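Local coordinates for ABC transporter, solute-binding protein (Staphylococcus aureus, PDB 6LKK), which binds glucose 6-phosphate in the cleft of a solute-binding-protein fold and serves as the sugar-phosphate sensor of a two-component signalling system, at residues Ser77-Arg86 with Ala252-Ser260; Tyr141-His152 with Lys280-Leu290. All coordinates share one frame; numbering follows the deposited sequence.

Contacts 1 and 2 each bring a late part of the chain against an earlier one in a fold of the periplasmic-binding-protein type. Contact 1 sets the loop before strand 92-105 against the chain at strand 253-254, and contact 2 sets helix 138-151 against the C-terminal helix 286-293 and the segment leading into it. Their centres are 25 Å apart and their nearest atoms about 9 Å, so they do not touch. Glucose 6-phosphate relates them: the side chain of Ile255 in contact 1 lies about 12 Å from the bound sugar phosphate, that of Tyr141 in contact 2 about 8 Å.

Contact 1 of 2, residues Ser77-Arg86 with Ala252-Ser260; sequences SVTQQLEDYR and AKSIRKDVS
Gln81 and Arg256 face each other in a single beta bridge, their CA atoms 4.1 Å apart, joining the loop that precedes strand 92-105 to the chain that has just paired, through strand 253-254, with that strand. Two backbone bonds frame the bridge: Lys257 N donates to Gln80 O at 2.9 Å and an almost straight 177°, and Leu82 N donates to Ile255 O at 2.8 Å. An ST turn, in which Ser254 OG accepts from Arg256 N, shapes the second segment here, and Gln243 of helix 240-250 bonds the same hydroxyl.

Ile255 fills the inner side. With CG1 anti to the backbone N (chi1 -169°), it lays CG1 against the Gln81 amide, 3.5 Å from CD, and carries CD1 to Tyr85 CB. The Arg256 guanidinium lies alongside the Gln80 chain, with Gln80 CB over one of its faces, while NE and NH2 take the two oxygens of Asp258 side-on, each through a syn lone pair. Its NH1 bonds Thr238 O, and a water accepting from NH2 also receives a weak bond from Gln80 NE2.

On the outer side Lys257 NZ reaches Glu83 OE1 at 2.8 Å, from above the carboxylate plane. Arg86 joins this network only loosely, its NH2 a long 3.8 Å from Glu83 OE2, which sits far from the guanidinium plane; NE and NH2 both donate to Gln81 O. The Glu83 carboxylate, near both cationic ends, probably balances their charge, while the paired bonds of Arg256 to Asp258 hold its guanidinium plane fixed beside Gln80.

Contact 2 of 2, residues Tyr141-His152 with Lys280-Leu290; sequences YQHMRAIYSMHH and KLPDIPHHKFL
An aromatic cluster of Tyr141, Tyr148, His286 and Phe289 joins helix 138-151, whose start borders the glucose 6-phosphate pocket, to the C-terminal helix 286-293. Phe289, with CG anti to its own N (chi1 179°), enters as a knob among Tyr141, Met144, Arg145 and Tyr148. Its edge is turned toward the faces of both tyrosines in offset edge-to-face pairs, at centroid distances of 5.5 Å from the Tyr141 ring and 5.7 Å from the Tyr148 ring. Over one face of Phe289 lies Arg145 CG, a CH-pi contact 3.8 Å from the centroid. His286 ND1 comes over the Tyr141 face opposite Arg145 CG, 3.2 Å from CE1 of that ring, the two ring planes inclined at 49°.

This single knob bridges helix segments whose axes cross at 62°. Along the approach to the second helix, Arg145 bends at chi2 and chi3 to send NH2 in a weak bond to Pro282 O, and Leu281 CD2 rests on Ser149 CB. At the other end of the contact, toward the close of helix 138-151, Lys280 NZ donates to Met150 O, and a water links that nitrogen to Ser149 OG. His152 NE2 donates in turn to Lys280 O at 3.1 Å, in a bent bond.

Contact 1 of 2, residues Ser77-Arg86 with Ala252-Ser260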
loop_
_atom_site.group_PDB
_atom_site.type_symbol
_atom_site.label_atom_id
_atom_site.label_comp_id
_atom_site.label_asym_id
_atom_site.label_seq_id
_atom_site.Cartn_x
_atom_site.Cartn_y
_atom_site.Cartn_z
ATOM N N SER A 77 -12.003 1.740 -17.939
ATOM C CA SER A 77 -10.619 1.603 -18.372
ATOM C C SER A 77 -9.928 0.385 -17.780
ATOM O O SER A 77 -8.724 0.223 -18.005
ATOM C CB SER A 77 -9.827 2.863 -18.017
ATOM O OG SER A 77 -9.647 2.985 -16.620
ATOM N N VAL A 78 -10.632 -0.469 -17.030
ATOM C CA VAL A 78 -10.022 -1.735 -16.634
ATOM C C VAL A 78 -9.551 -2.490 -17.868
ATOM O O VAL A 78 -8.599 -3.277 -17.804
ATOM C CB VAL A 78 -10.996 -2.581 -15.786
ATOM C CG1 VAL A 78 -11.260 -1.905 -14.444
ATOM C CG2 VAL A 78 -12.298 -2.840 -16.533
ATOM N N THR A 79 -10.196 -2.246 -19.013
ATOM C CA THR A 79 -9.787 -2.870 -20.267
ATOM C C THR A 79 -8.339 -2.548 -20.620
ATOM O O THR A 79 -7.674 -3.346 -21.290
ATOM C CB THR A 79 -10.714 -2.412 -21.397
ATOM O OG1 THR A 79 -12.066 -2.768 -21.083
ATOM C CG2 THR A 79 -10.323 -3.052 -22.726
ATOM N N GLN A 80 -7.835 -1.389 -20.194
ATOM C CA GLN A 80 -6.483 -0.956 -20.521
ATOM C C GLN A 80 -5.466 -1.337 -19.454
ATOM O O GLN A 80 -4.311 -0.911 -19.541
ATOM C CB GLN A 80 -6.446 0.561 -20.730
ATOM C CG GLN A 80 -6.848 1.016 -22.122
ATOM C CD GLN A 80 -8.322 0.820 -22.400
ATOM O OE1 GLN A 80 -8.701 0.074 -23.303
ATOM N NE2 GLN A 80 -9.165 1.501 -21.631
ATOM N N GLN A 81 -5.863 -2.124 -18.461
ATOM C CA GLN A 81 -4.998 -2.418 -17.331
ATOM C C GLN A 81 -4.205 -3.697 -17.557
ATOM O O GLN A 81 -4.611 -4.584 -18.314
ATOM C CB GLN A 81 -5.819 -2.538 -16.048
ATOM C CG GLN A 81 -6.448 -1.231 -15.631
ATOM C CD GLN A 81 -7.138 -1.313 -14.291
ATOM O OE1 GLN A 81 -7.372 -2.402 -13.764
ATOM N NE2 GLN A 81 -7.468 -0.157 -13.728
ATOM N N LEU A 82 -3.056 -3.774 -16.890
ATOM C CA LEU A 82 -2.226 -4.969 -16.934
ATOM C C LEU A 82 -3.060 -6.207 -16.630
ATOM O O LEU A 82 -3.835 -6.231 -15.671
ATOM C CB LEU A 82 -1.075 -4.834 -15.937
ATOM C CG LEU A 82 -0.072 -3.734 -16.293
ATOM C CD1 LEU A 82 0.835 -3.417 -15.117
ATOM C CD2 LEU A 82 0.748 -4.138 -17.512
ATOM N N GLU A 83 -2.881 -7.241 -17.454
ATOM C CA GLU A 83 -3.774 -8.397 -17.420
ATOM C C GLU A 83 -3.746 -9.092 -16.064
ATOM O O GLU A 83 -4.772 -9.605 -15.601
ATOM C CB GLU A 83 -3.385 -9.383 -18.524
ATOM C CG GLU A 83 -3.274 -8.776 -19.925
ATOM C CD GLU A 83 -4.557 -8.876 -20.726
ATOM O OE1 GLU A 83 -4.536 -8.521 -21.923
ATOM O OE2 GLU A 83 -5.585 -9.310 -20.166
ATOM N N ASP A 84 -2.585 -9.125 -15.412
ATOM C CA ASP A 84 -2.424 -9.919 -14.201
ATOM C C ASP A 84 -2.974 -9.246 -12.950
ATOM O O ASP A 84 -3.108 -9.918 -11.922
ATOM C CB ASP A 84 -0.944 -10.240 -13.973
ATOM C CG ASP A 84 -0.377 -11.163 -15.031
ATOM O OD1 ASP A 84 -1.151 -11.948 -15.615
ATOM O OD2 ASP A 84 0.847 -11.107 -15.274
ATOM N N TYR A 85 -3.296 -7.950 -13.000
ATOM C CA TYR A 85 -3.582 -7.193 -11.786
ATOM C C TYR A 85 -4.941 -6.503 -11.821
ATOM O O TYR A 85 -5.172 -5.561 -11.059
ATOM C CB TYR A 85 -2.471 -6.172 -11.541
ATOM C CG TYR A 85 -1.105 -6.809 -11.505
ATOM C CD1 TYR A 85 -0.767 -7.704 -10.503
ATOM C CD2 TYR A 85 -0.154 -6.523 -12.477
ATOM C CE1 TYR A 85 0.474 -8.295 -10.462
ATOM C CE2 TYR A 85 1.096 -7.112 -12.444
ATOM C CZ TYR A 85 1.402 -7.997 -11.433
ATOM O OH TYR A 85 2.642 -8.590 -11.389
ATOM N N ARG A 86 -5.855 -6.961 -12.669
ATOM C CA ARG A 86 -7.203 -6.412 -12.665
ATOM C C ARG A 86 -7.982 -6.920 -11.461
ATOM O O ARG A 86 -7.890 -8.092 -11.086
ATOM C CB ARG A 86 -7.927 -6.781 -13.956
ATOM C CG ARG A 86 -7.320 -6.133 -15.175
ATOM C CD ARG A 86 -7.916 -6.664 -16.454
ATOM N NE ARG A 86 -7.179 -6.178 -17.612
ATOM C CZ ARG A 86 -7.620 -6.240 -18.863
ATOM N NH1 ARG A 86 -8.809 -6.764 -19.127
ATOM N NH2 ARG A 86 -6.872 -5.769 -19.850
ATOM N N ALA A 252 6.087 5.746 -9.550
ATOM C CA ALA A 252 4.964 4.858 -9.311
ATOM C C ALA A 252 4.960 3.756 -10.360
ATOM O O ALA A 252 5.578 3.871 -11.420
ATOM C CB ALA A 252 3.644 5.627 -9.352
ATOM N N LYS A 253 4.261 2.672 -10.047
ATOM C CA LYS A 253 4.078 1.566 -10.979
ATOM C C LYS A 253 2.625 1.584 -11.435
ATOM O O LYS A 253 1.718 1.244 -10.667
ATOM C CB LYS A 253 4.471 0.242 -10.332
ATOM C CG LYS A 253 5.979 0.117 -10.140
ATOM C CD LYS A 253 6.366 -1.165 -9.426
ATOM C CE LYS A 253 7.868 -1.409 -9.498
ATOM N NZ LYS A 253 8.661 -0.329 -8.849
ATOM N N SER A 254 2.413 1.993 -12.681
ATOM C CA SER A 254 1.070 2.177 -13.206
ATOM C C SER A 254 0.345 0.846 -13.358
ATOM O O SER A 254 0.950 -0.199 -13.617
ATOM C CB SER A 254 1.127 2.885 -14.559
ATOM O OG SER A 254 -0.158 2.952 -15.161
ATOM N N ILE A 255 -0.980 0.902 -13.205
ATOM C CA ILE A 255 -1.831 -0.252 -13.479
ATOM C C ILE A 255 -2.114 -0.428 -14.962
ATOM O O ILE A 255 -2.659 -1.465 -15.355
ATOM C CB ILE A 255 -3.148 -0.104 -12.691
ATOM C CG1 ILE A 255 -3.974 -1.397 -12.712
ATOM C CG2 ILE A 255 -3.976 1.063 -13.230
ATOM C CD1 ILE A 255 -3.300 -2.580 -12.046
ATOM N N ARG A 256 -1.743 0.539 -15.798
ATOM C CA ARG A 256 -2.130 0.548 -17.201
ATOM C C ARG A 256 -1.031 -0.016 -18.097
ATOM O O ARG A 256 0.163 0.124 -17.818
ATOM C CB ARG A 256 -2.472 1.968 -17.656
ATOM C CG ARG A 256 -3.697 2.563 -16.985
ATOM C CD ARG A 256 -3.964 3.968 -17.509
ATOM N NE ARG A 256 -4.299 3.982 -18.933
ATOM C CZ ARG A 256 -5.522 4.137 -19.438
ATOM N NH1 ARG A 256 -6.578 4.301 -18.652
ATOM N NH2 ARG A 256 -5.688 4.130 -20.750
ATOM N N LYS A 257 -1.461 -0.639 -19.199
ATOM C CA LYS A 257 -0.529 -1.150 -20.201
ATOM C C LYS A 257 0.140 -0.029 -20.984
ATOM O O LYS A 257 1.282 -0.187 -21.432
ATOM C CB LYS A 257 -1.261 -2.069 -21.182
ATOM C CG LYS A 257 -1.876 -3.321 -20.586
ATOM C CD LYS A 257 -2.934 -3.878 -21.532
ATOM C CE LYS A 257 -2.856 -5.386 -21.670
ATOM N NZ LYS A 257 -3.930 -5.895 -22.572
ATOM N N ASP A 258 -0.553 1.094 -21.182
ATOM C CA ASP A 258 -0.096 2.156 -22.070
ATOM C C ASP A 258 0.617 3.275 -21.320
ATOM O O ASP A 258 0.590 4.432 -21.755
ATOM C CB ASP A 258 -1.269 2.719 -22.875
ATOM C CG ASP A 258 -2.398 3.226 -21.998
ATOM O OD1 ASP A 258 -2.281 3.142 -20.759
ATOM O OD2 ASP A 258 -3.412 3.707 -22.550
ATOM N N VAL A 259 1.266 2.948 -20.207
ATOM C CA VAL A 259 1.979 3.921 -19.391
ATOM C C VAL A 259 3.401 3.424 -19.173
ATOM O O VAL A 259 3.629 2.221 -18.992
ATOM C CB VAL A 259 1.264 4.162 -18.046
ATOM C CG1 VAL A 259 2.125 5.001 -17.105
ATOM C CG2 VAL A 259 -0.075 4.840 -18.286
ATOM N N SER A 260 4.350 4.357 -19.178
ATOM C CA SER A 260 5.757 4.015 -19.030
ATOM C C SER A 260 6.008 3.237 -17.745
ATOM O O SER A 260 5.267 3.348 -16.763
ATOM C CB SER A 260 6.616 5.280 -19.016
ATOM O OG SER A 260 6.483 6.008 -20.218
HETATM O O HOH W 1 -8.784 4.551 -20.884
#

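Contact 2 of 2, residues Tyr141-His152 with Lys280-Leu290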
loop_
_atom_site.group_PDB
_atom_site.type_symbol
_atom_site.label_atom_id
_atom_site.label_comp_id
_atom_site.label_asym_id
_atom_site.label_seq_id
_atom_site.Cartn_x
_atom_site.Cartn_y
_atom_site.Cartn_z
ATOM N N TYR A 141 -0.091 -6.137 7.445
ATOM C CA TYR A 141 -0.793 -7.346 7.030
ATOM C C TYR A 141 -0.098 -8.008 5.846
ATOM O O TYR A 141 0.147 -9.219 5.852
ATOM C CB TYR A 141 -2.243 -7.004 6.684
ATOM C CG TYR A 141 -3.043 -8.172 6.165
ATOM C CD1 TYR A 141 -3.641 -9.071 7.038
ATOM C CD2 TYR A 141 -3.212 -8.371 4.803
ATOM C CE1 TYR A 141 -4.378 -10.140 6.565
ATOM C CE2 TYR A 141 -3.948 -9.437 4.321
ATOM C CZ TYR A 141 -4.526 -10.318 5.206
ATOM O OH TYR A 141 -5.259 -11.379 4.727
ATOM N N GLN A 142 0.234 -7.226 4.817
ATOM C CA GLN A 142 0.830 -7.801 3.615
ATOM C C GLN A 142 2.195 -8.412 3.912
ATOM O O GLN A 142 2.543 -9.465 3.363
ATOM C CB GLN A 142 0.936 -6.735 2.524
ATOM C CG GLN A 142 -0.409 -6.330 1.929
ATOM C CD GLN A 142 -1.065 -7.447 1.137
ATOM O OE1 GLN A 142 -1.815 -8.251 1.686
ATOM N NE2 GLN A 142 -0.788 -7.499 -0.161
ATOM N N HIS A 143 2.980 -7.773 4.781
ATOM C CA HIS A 143 4.269 -8.339 5.163
ATOM C C HIS A 143 4.099 -9.655 5.911
ATOM O O HIS A 143 4.868 -10.599 5.698
ATOM C CB HIS A 143 5.050 -7.343 6.015
ATOM C CG HIS A 143 5.844 -6.357 5.219
ATOM N ND1 HIS A 143 7.024 -6.690 4.590
ATOM C CD2 HIS A 143 5.635 -5.046 4.958
ATOM C CE1 HIS A 143 7.508 -5.626 3.975
ATOM N NE2 HIS A 143 6.685 -4.615 4.184
ATOM N N MET A 144 3.112 -9.735 6.808
ATOM C CA MET A 144 2.895 -10.984 7.529
ATOM C C MET A 144 2.478 -12.092 6.571
ATOM O O MET A 144 2.890 -13.248 6.731
ATOM C CB MET A 144 1.846 -10.799 8.627
ATOM C CG MET A 144 2.265 -9.900 9.794
ATOM S SD MET A 144 3.906 -10.217 10.483
ATOM C CE MET A 144 4.900 -9.046 9.559
ATOM N N ARG A 145 1.665 -11.760 5.564
ATOM C CA ARG A 145 1.348 -12.732 4.522
ATOM C C ARG A 145 2.601 -13.143 3.755
ATOM O O ARG A 145 2.771 -14.321 3.416
ATOM C CB ARG A 145 0.302 -12.164 3.561
ATOM C CG ARG A 145 -1.100 -12.057 4.143
ATOM C CD ARG A 145 -2.157 -12.430 3.113
ATOM N NE ARG A 145 -2.152 -13.863 2.828
ATOM C CZ ARG A 145 -2.980 -14.465 1.979
ATOM N NH1 ARG A 145 -3.892 -13.765 1.318
ATOM N NH2 ARG A 145 -2.894 -15.774 1.788
ATOM N N ALA A 146 3.492 -12.190 3.472
ATOM C CA ALA A 146 4.724 -12.521 2.761
ATOM C C ALA A 146 5.577 -13.495 3.563
ATOM O O ALA A 146 6.133 -14.450 3.009
ATOM C CB ALA A 146 5.515 -11.250 2.456
ATOM N N ILE A 147 5.687 -13.271 4.873
ATOM C CA ILE A 147 6.473 -14.162 5.719
ATOM C C ILE A 147 5.812 -15.532 5.806
ATOM O O ILE A 147 6.485 -16.568 5.733
ATOM C CB ILE A 147 6.669 -13.522 7.105
ATOM C CG1 ILE A 147 7.542 -12.270 6.974
ATOM C CG2 ILE A 147 7.293 -14.512 8.090
ATOM C CD1 ILE A 147 7.660 -11.456 8.236
ATOM N N TYR A 148 4.487 -15.564 5.958
ATOM C CA TYR A 148 3.787 -16.843 5.994
ATOM C C TYR A 148 3.938 -17.590 4.676
ATOM O O TYR A 148 4.026 -18.823 4.659
ATOM C CB TYR A 148 2.308 -16.633 6.308
ATOM C CG TYR A 148 1.530 -17.928 6.342
ATOM C CD1 TYR A 148 1.601 -18.770 7.441
ATOM C CD2 TYR A 148 0.739 -18.315 5.270
ATOM C CE1 TYR A 148 0.901 -19.960 7.476
ATOM C CE2 TYR A 148 0.033 -19.506 5.296
ATOM C CZ TYR A 148 0.119 -20.322 6.402
ATOM O OH TYR A 148 -0.578 -21.508 6.441
ATOM N N SER A 149 3.973 -16.863 3.559
ATOM C CA SER A 149 4.005 -17.513 2.255
ATOM C C SER A 149 5.314 -18.246 1.997
ATOM O O SER A 149 5.343 -19.138 1.145
ATOM C CB SER A 149 3.773 -16.485 1.146
ATOM O OG SER A 149 4.954 -15.748 0.880
ATOM N N MET A 150 6.392 -17.899 2.706
ATOM C CA MET A 150 7.685 -18.527 2.444
ATOM C C MET A 150 7.579 -20.044 2.516
ATOM O O MET A 150 7.956 -20.755 1.577
ATOM C CB MET A 150 8.728 -18.025 3.446
ATOM C CG MET A 150 9.070 -16.548 3.315
ATOM S SD MET A 150 10.484 -16.070 4.329
ATOM C CE MET A 150 9.882 -16.466 5.968
ATOM N N HIS A 151 7.065 -20.555 3.632
ATOM C CA HIS A 151 6.913 -21.986 3.842
ATOM C C HIS A 151 5.524 -22.337 4.356
ATOM O O HIS A 151 5.284 -23.494 4.724
ATOM C CB HIS A 151 7.980 -22.492 4.818
ATOM C CG HIS A 151 9.376 -22.123 4.421
ATOM N ND1 HIS A 151 10.157 -21.262 5.161
ATOM C CD2 HIS A 151 10.126 -22.488 3.354
ATOM C CE1 HIS A 151 11.332 -21.119 4.571
ATOM N NE2 HIS A 151 11.338 -21.852 3.473
ATOM N N HIS A 152 4.603 -21.372 4.381
ATOM C CA HIS A 152 3.255 -21.583 4.902
ATOM C C HIS A 152 3.311 -22.101 6.336
ATOM O O HIS A 152 2.640 -23.066 6.705
ATOM C CB HIS A 152 2.466 -22.519 3.988
ATOM C CG HIS A 152 2.329 -21.999 2.591
ATOM N ND1 HIS A 152 3.212 -22.328 1.584
ATOM C CD2 HIS A 152 1.437 -21.140 2.043
ATOM C CE1 HIS A 152 2.856 -21.712 0.471
ATOM N NE2 HIS A 152 1.783 -20.984 0.723
ATOM N N LYS A 280 1.480 -19.154 -4.528
ATOM C CA LYS A 280 1.853 -19.257 -3.121
ATOM C C LYS A 280 0.929 -18.462 -2.206
ATOM O O LYS A 280 1.109 -18.503 -0.985
ATOM C CB LYS A 280 3.298 -18.782 -2.911
ATOM C CG LYS A 280 4.365 -19.708 -3.488
ATOM C CD LYS A 280 5.769 -19.251 -3.099
ATOM C CE LYS A 280 6.191 -19.836 -1.762
ATOM N NZ LYS A 280 7.503 -19.297 -1.294
ATOM N N LEU A 281 -0.049 -17.747 -2.762
ATOM C CA LEU A 281 -0.953 -16.887 -1.999
ATOM C C LEU A 281 -2.384 -17.294 -2.320
ATOM O O LEU A 281 -3.056 -16.654 -3.142
ATOM C CB LEU A 281 -0.714 -15.413 -2.328
ATOM C CG LEU A 281 0.674 -14.886 -1.967
ATOM C CD1 LEU A 281 0.935 -13.586 -2.705
ATOM C CD2 LEU A 281 0.781 -14.702 -0.464
ATOM N N PRO A 282 -2.885 -18.352 -1.697
ATOM C CA PRO A 282 -4.241 -18.823 -1.991
ATOM C C PRO A 282 -5.284 -17.955 -1.294
ATOM O O PRO A 282 -4.969 -16.982 -0.608
ATOM C CB PRO A 282 -4.235 -20.247 -1.442
ATOM C CG PRO A 282 -3.331 -20.154 -0.251
ATOM C CD PRO A 282 -2.246 -19.162 -0.643
ATOM N N ASP A 283 -6.547 -18.324 -1.492
ATOM C CA ASP A 283 -7.653 -17.631 -0.844
ATOM C C ASP A 283 -7.675 -17.957 0.644
ATOM O O ASP A 283 -7.742 -19.128 1.034
ATOM C CB ASP A 283 -8.982 -18.023 -1.492
ATOM C CG ASP A 283 -9.426 -17.050 -2.577
ATOM O OD1 ASP A 283 -8.823 -15.960 -2.707
ATOM O OD2 ASP A 283 -10.389 -17.382 -3.304
ATOM N N ILE A 284 -7.610 -16.921 1.473
ATOM C CA ILE A 284 -7.860 -17.043 2.905
ATOM C C ILE A 284 -8.312 -15.668 3.390
ATOM O O ILE A 284 -7.523 -14.712 3.352
ATOM C CB ILE A 284 -6.625 -17.553 3.667
ATOM C CG1 ILE A 284 -6.663 -17.068 5.117
ATOM C CG2 ILE A 284 -5.331 -17.135 2.975
ATOM C CD1 ILE A 284 -5.681 -17.754 6.000
ATOM N N PRO A 285 -9.563 -15.518 3.827
ATOM C CA PRO A 285 -10.086 -14.184 4.142
ATOM C C PRO A 285 -9.186 -13.406 5.092
ATOM O O PRO A 285 -8.423 -13.975 5.872
ATOM C CB PRO A 285 -11.449 -14.485 4.774
ATOM C CG PRO A 285 -11.889 -15.722 4.078
ATOM C CD PRO A 285 -10.630 -16.534 3.854
ATOM N N HIS A 286 -9.302 -12.080 5.004
ATOM C CA HIS A 286 -8.525 -11.171 5.838
ATOM C C HIS A 286 -8.584 -11.560 7.311
ATOM O O HIS A 286 -7.551 -11.685 7.977
ATOM C CB HIS A 286 -9.055 -9.753 5.623
ATOM C CG HIS A 286 -8.304 -8.695 6.365
ATOM N ND1 HIS A 286 -7.014 -8.333 6.041
ATOM C CD2 HIS A 286 -8.669 -7.905 7.402
ATOM C CE1 HIS A 286 -6.614 -7.371 6.854
ATOM N NE2 HIS A 286 -7.599 -7.094 7.689
ATOM N N HIS A 287 -9.794 -11.753 7.841
ATOM C CA HIS A 287 -9.939 -12.012 9.269
ATOM C C HIS A 287 -9.442 -13.400 9.649
ATOM O O HIS A 287 -8.968 -13.600 10.773
ATOM C CB HIS A 287 -11.399 -11.845 9.687
ATOM C CG HIS A 287 -12.308 -12.898 9.134
ATOM N ND1 HIS A 287 -12.840 -12.829 7.864
ATOM C CD2 HIS A 287 -12.780 -14.044 9.678
ATOM C CE1 HIS A 287 -13.600 -13.888 7.650
ATOM N NE2 HIS A 287 -13.580 -14.642 8.736
ATOM N N LYS A 288 -9.543 -14.370 8.738
ATOM C CA LYS A 288 -9.084 -15.719 9.054
ATOM C C LYS A 288 -7.563 -15.779 9.136
ATOM O O LYS A 288 -7.011 -16.459 10.008
ATOM C CB LYS A 288 -9.616 -16.713 8.020
ATOM C CG LYS A 288 -11.124 -16.939 8.110
ATOM C CD LYS A 288 -11.579 -18.100 7.228
ATOM C CE LYS A 288 -13.022 -18.506 7.514
ATOM N NZ LYS A 288 -13.971 -18.036 6.458
ATOM N N PHE A 289 -6.864 -15.065 8.250
ATOM C CA PHE A 289 -5.407 -15.046 8.327
ATOM C C PHE A 289 -4.937 -14.428 9.635
ATOM O O PHE A 289 -4.016 -14.943 10.279
ATOM C CB PHE A 289 -4.810 -14.284 7.145
ATOM C CG PHE A 289 -3.311 -14.216 7.183
ATOM C CD1 PHE A 289 -2.547 -15.293 6.766
ATOM C CD2 PHE A 289 -2.666 -13.088 7.659
ATOM C CE1 PHE A 289 -1.169 -15.241 6.811
ATOM C CE2 PHE A 289 -1.287 -13.029 7.706
ATOM C CZ PHE A 289 -0.537 -14.108 7.282
ATOM N N LEU A 290 -5.554 -13.320 10.046
ATOM C CA LEU A 290 -5.166 -12.694 11.304
ATOM C C LEU A 290 -5.432 -13.625 12.481
ATOM O O LEU A 290 -4.653 -13.665 13.440
ATOM C CB LEU A 290 -5.906 -11.369 11.478
ATOM C CG LEU A 290 -5.447 -10.262 10.529
ATOM C CD1 LEU A 290 -6.442 -9.115 10.520
ATOM C CD2 LEU A 290 -4.058 -9.763 10.917
HETATM O O HOH W 2 7.257 -16.481 -0.568
#